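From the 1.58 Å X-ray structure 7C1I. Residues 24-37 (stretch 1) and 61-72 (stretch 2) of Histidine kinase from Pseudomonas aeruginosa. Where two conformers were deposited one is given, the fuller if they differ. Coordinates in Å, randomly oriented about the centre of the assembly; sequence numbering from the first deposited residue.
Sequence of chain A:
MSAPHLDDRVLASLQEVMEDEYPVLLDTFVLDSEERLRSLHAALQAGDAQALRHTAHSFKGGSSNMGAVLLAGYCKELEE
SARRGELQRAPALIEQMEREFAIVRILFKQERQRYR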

# COMPACT_ATOMS: atom_id res chain seq x y z
N VAL A 24 -17.52 -18.98 15.14
CA VAL A 24 -18.08 -17.63 15.47
C VAL A 24 -16.93 -16.71 15.87
O VAL A 24 -16.91 -15.53 15.47
N LEU A 25 -15.96 -17.27 16.60
CA LEU A 25 -14.76 -16.53 17.10
C LEU A 25 -13.90 -16.16 15.89
O LEU A 25 -13.37 -15.03 15.88
N LEU A 26 -13.73 -17.08 14.93
CA LEU A 26 -12.99 -16.65 13.70
C LEU A 26 -13.66 -15.41 13.11
O LEU A 26 -12.97 -14.46 12.70
N ASP A 27 -14.98 -15.42 12.88
CA ASP A 27 -15.79 -14.36 12.23
C ASP A 27 -15.61 -13.09 13.08
O ASP A 27 -15.51 -12.00 12.48
N THR A 28 -15.73 -13.29 14.39
CA THR A 28 -15.80 -12.11 15.30
C THR A 28 -14.45 -11.39 15.22
O THR A 28 -14.58 -10.15 15.16
N PHE A 29 -13.38 -12.20 15.23
CA PHE A 29 -11.99 -11.68 15.26
C PHE A 29 -11.81 -10.81 14.01
O PHE A 29 -11.23 -9.71 14.05
N VAL A 30 -12.34 -11.27 12.87
CA VAL A 30 -12.20 -10.49 11.61
C VAL A 30 -12.89 -9.14 11.83
O VAL A 30 -12.36 -8.05 11.51
N LEU A 31 -14.16 -9.11 12.24
CA LEU A 31 -14.93 -7.85 12.35
C LEU A 31 -14.27 -6.98 13.44
O LEU A 31 -14.17 -5.77 13.18
N ASP A 32 -13.89 -7.54 14.59
CA ASP A 32 -13.31 -6.74 15.70
C ASP A 32 -12.05 -6.07 15.13
O ASP A 32 -11.81 -4.87 15.40
N SER A 33 -11.19 -6.86 14.50
CA SER A 33 -9.87 -6.38 14.01
C SER A 33 -10.11 -5.28 12.97
O SER A 33 -9.31 -4.33 12.94
N GLU A 34 -11.00 -5.45 11.99
CA GLU A 34 -11.30 -4.43 10.95
C GLU A 34 -11.71 -3.16 11.71
O GLU A 34 -11.29 -2.10 11.21
N GLU A 35 -12.65 -3.16 12.65
CA GLU A 35 -13.08 -1.90 13.31
C GLU A 35 -11.87 -1.27 14.01
O GLU A 35 -11.73 -0.03 13.91
N ARG A 36 -10.98 -2.05 14.62
CA ARG A 36 -9.80 -1.49 15.33
C ARG A 36 -8.73 -0.89 14.40
O ARG A 36 -7.98 0.06 14.68
N LEU A 37 -8.58 -1.55 13.25
CA LEU A 37 -7.76 -0.89 12.19
C LEU A 37 -8.42 0.44 11.82
O LEU A 37 -7.66 1.40 11.59
N GLY A 61 -4.11 -7.61 22.65
CA GLY A 61 -4.80 -8.71 23.35
C GLY A 61 -5.64 -9.59 22.43
O GLY A 61 -5.62 -10.83 22.57
N GLY A 62 -6.52 -8.98 21.63
CA GLY A 62 -7.43 -9.76 20.77
C GLY A 62 -6.60 -10.63 19.83
O GLY A 62 -6.89 -11.83 19.62
N SER A 63 -5.51 -10.10 19.28
CA SER A 63 -4.59 -10.84 18.37
C SER A 63 -4.01 -12.04 19.13
O SER A 63 -3.98 -13.18 18.62
N SER A 64 -3.55 -11.75 20.35
CA SER A 64 -2.87 -12.78 21.17
C SER A 64 -3.84 -13.92 21.47
O SER A 64 -3.38 -15.07 21.30
N ASN A 65 -5.11 -13.59 21.71
CA ASN A 65 -6.18 -14.53 22.16
C ASN A 65 -6.44 -15.49 21.00
O ASN A 65 -6.89 -16.64 21.19
N MET A 66 -6.34 -15.01 19.76
CA MET A 66 -6.57 -15.83 18.54
C MET A 66 -5.28 -16.34 17.89
O MET A 66 -5.38 -16.80 16.74
N GLY A 67 -4.09 -16.34 18.50
CA GLY A 67 -2.82 -16.94 18.06
C GLY A 67 -2.24 -16.18 16.87
O GLY A 67 -1.20 -16.69 16.41
N ALA A 68 -2.68 -14.92 16.77
CA ALA A 68 -2.11 -14.08 15.69
C ALA A 68 -0.88 -13.37 16.26
O ALA A 68 -0.97 -12.16 16.57
N VAL A 69 0.25 -14.02 16.56
CA VAL A 69 1.36 -13.55 17.43
C VAL A 69 2.26 -12.52 16.72
O VAL A 69 2.92 -11.65 17.31
N LEU A 70 2.31 -12.56 15.38
CA LEU A 70 3.15 -11.54 14.70
C LEU A 70 2.34 -10.24 14.72
O LEU A 70 2.91 -9.16 14.97
N LEU A 71 1.03 -10.31 14.46
CA LEU A 71 0.10 -9.15 14.50
C LEU A 71 0.18 -8.56 15.91
O LEU A 71 0.28 -7.33 16.05
N ALA A 72 0.13 -9.44 16.92
CA ALA A 72 0.14 -8.90 18.30
C ALA A 72 1.47 -8.18 18.58
O ALA A 72 1.40 -7.14 19.27

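The centre of this contact is Phe29, a buried residue whose CA-to-CB bond points toward the second stretch. Its chi1 is t (175°) and chi2 is 71°, which carries the ring across to the end of helix 61-65 and the turn that follows. Met66 CB lies over one face of the ring, and the closest pair is Met66 CG to Phe29 CD1, 3.6 Å. Leu71, itself t at chi1 and p at chi2, approaches the ring edge instead, Phe29 CZ to Leu71 CD2 being 4.2 Å. The small Ala68 adds a lighter contact, 4.5 Å from its CB to Phe29 CZ. A flat aromatic ring suits this site because it offers a broad face and an apolar rim to different neighbours at once.

Met66 is the main counterpart on the other side. It is the first residue to leave helical phi/psi after the helix, and its m, m, m side chain bends so that Met66 CE reaches the first helix, 4.1 Å from Leu25 CB and 4.0 Å from Leu26 CD2. Leu25 and Leu26 are both m, t; the CA-to-CB bond of Leu25 points toward the second stretch, while that of Leu26 points away and its end comes nearer. Unbranched and flexible, methionine can meet the phenylalanine and both leucines.

Helices 24-37 and 61-65 run roughly antiparallel, their directions 157° apart. Gly62, facing Phe29 with their CA atoms 7.4 Å apart, leaves room for its neighbours: Phe29 CE1 lies 3.5 Å from Gly62 O. An ideal CB on Gly62 would sit 2.8 Å from Arg36 NH1, a clash; as deposited, Arg36 NH1 passes 4.2 Å from Gly62 CA.

At this polar edge no hydrogen bond links the stretches. The CA-to-CB bond of Ser33 points toward the second stretch, but Ser33 OG donates to Phe29 O in its own helix, at 2.8 Å. Ser63 OG, 3.9 Å from Phe29 CZ, is hydrogen-bonded just outside the stretches.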

# COMPACT_ATOMS: atom_id res chain seq x y z
CB VAL A 24 -19.12 -17.79 16.61
CG1 VAL A 24 -19.65 -16.43 17.03
CG2 VAL A 24 -20.22 -18.72 16.14
CB LEU A 25 -13.92 -17.37 18.07
CG LEU A 25 -14.66 -17.66 19.38
CD1 LEU A 25 -13.71 -18.47 20.24
CD2 LEU A 25 -15.01 -16.36 20.08
CB LEU A 26 -13.01 -17.81 12.70
CG LEU A 26 -12.24 -19.03 13.19
CD1 LEU A 26 -12.40 -20.17 12.19
CD2 LEU A 26 -10.76 -18.94 13.52
CB ASP A 27 -17.27 -14.73 12.08
CG ASP A 27 -17.45 -15.78 10.99
OD1 ASP A 27 -16.57 -15.87 10.11
OD2 ASP A 27 -18.54 -16.37 11.04
CB THR A 28 -16.12 -12.45 16.76
OG1 THR A 28 -17.42 -13.04 16.68
CG2 THR A 28 -16.17 -11.24 17.66
CB PHE A 29 -10.91 -12.76 15.30
CG PHE A 29 -9.54 -12.14 15.19
CD1 PHE A 29 -9.04 -11.42 16.26
CD2 PHE A 29 -8.79 -12.26 14.03
CE1 PHE A 29 -7.73 -10.97 16.28
CE2 PHE A 29 -7.57 -11.62 13.96
CZ PHE A 29 -7.04 -11.03 15.09
CB VAL A 30 -12.68 -11.25 10.36
CG1 VAL A 30 -12.82 -10.38 9.12
CG2 VAL A 30 -11.75 -12.44 10.17
CB LEU A 31 -16.38 -8.20 12.70
CG LEU A 31 -17.08 -8.84 11.50
CD1 LEU A 31 -18.47 -9.30 11.89
CD2 LEU A 31 -17.16 -8.00 10.23
CB ASP A 32 -13.00 -7.63 16.91
CG ASP A 32 -14.23 -8.02 17.71
OD1 ASP A 32 -15.34 -7.53 17.40
OD2 ASP A 32 -13.94 -8.85 18.59
CB SER A 33 -9.04 -7.55 13.53
OG SER A 33 -8.72 -8.49 14.54
CB GLU A 34 -12.33 -4.99 9.97
CG GLU A 34 -11.67 -6.04 9.10
CD GLU A 34 -12.65 -6.65 8.11
OE1 GLU A 34 -13.86 -6.63 8.41
OE2 GLU A 34 -12.11 -7.29 7.18
CB GLU A 35 -14.21 -2.18 14.32
CG GLU A 35 -14.66 -0.92 15.04
CD GLU A 35 -13.90 -0.47 16.27
OE1 GLU A 35 -13.94 0.74 16.56
OE2 GLU A 35 -13.30 -1.35 16.92
CB ARG A 36 -9.09 -2.59 16.13
CG ARG A 36 -9.83 -3.08 17.37
CD ARG A 36 -9.16 -4.10 18.26
NE ARG A 36 -9.93 -4.11 19.50
CZ ARG A 36 -10.22 -5.25 20.11
NH1 ARG A 36 -9.67 -6.36 19.63
NH2 ARG A 36 -10.89 -5.17 21.24
CB LEU A 37 -7.60 -1.85 11.01
CG LEU A 37 -6.57 -2.95 11.26
CD1 LEU A 37 -6.74 -4.10 10.28
CD2 LEU A 37 -5.15 -2.40 11.25
CB SER A 63 -3.54 -9.95 17.77
OG SER A 63 -4.26 -9.02 16.97
CB SER A 64 -2.46 -12.11 22.46
OG SER A 64 -1.95 -13.12 23.31
CB ASN A 65 -7.51 -13.85 22.53
CG ASN A 65 -7.56 -12.95 23.74
OD1 ASN A 65 -6.62 -13.13 24.51
ND2 ASN A 65 -8.62 -12.18 23.88
CB MET A 66 -7.42 -15.03 17.55
CG MET A 66 -8.84 -14.65 17.93
SD MET A 66 -9.82 -16.08 18.44
CE MET A 66 -10.06 -16.80 16.81
CB ALA A 68 -3.12 -13.16 15.05
CB VAL A 69 2.15 -14.73 18.02
CG1 VAL A 69 1.24 -15.57 18.90
CG2 VAL A 69 2.75 -15.62 16.94
CB LEU A 70 3.53 -11.92 13.27
CG LEU A 70 4.41 -13.18 13.19
CD1 LEU A 70 4.91 -13.29 11.76
CD2 LEU A 70 5.61 -13.12 14.11
CB LEU A 71 -1.28 -9.62 14.06
CG LEU A 71 -2.35 -8.53 14.08
CD1 LEU A 71 -1.98 -7.32 13.22
CD2 LEU A 71 -3.66 -9.13 13.60
CB ALA A 72 -0.04 -10.07 19.24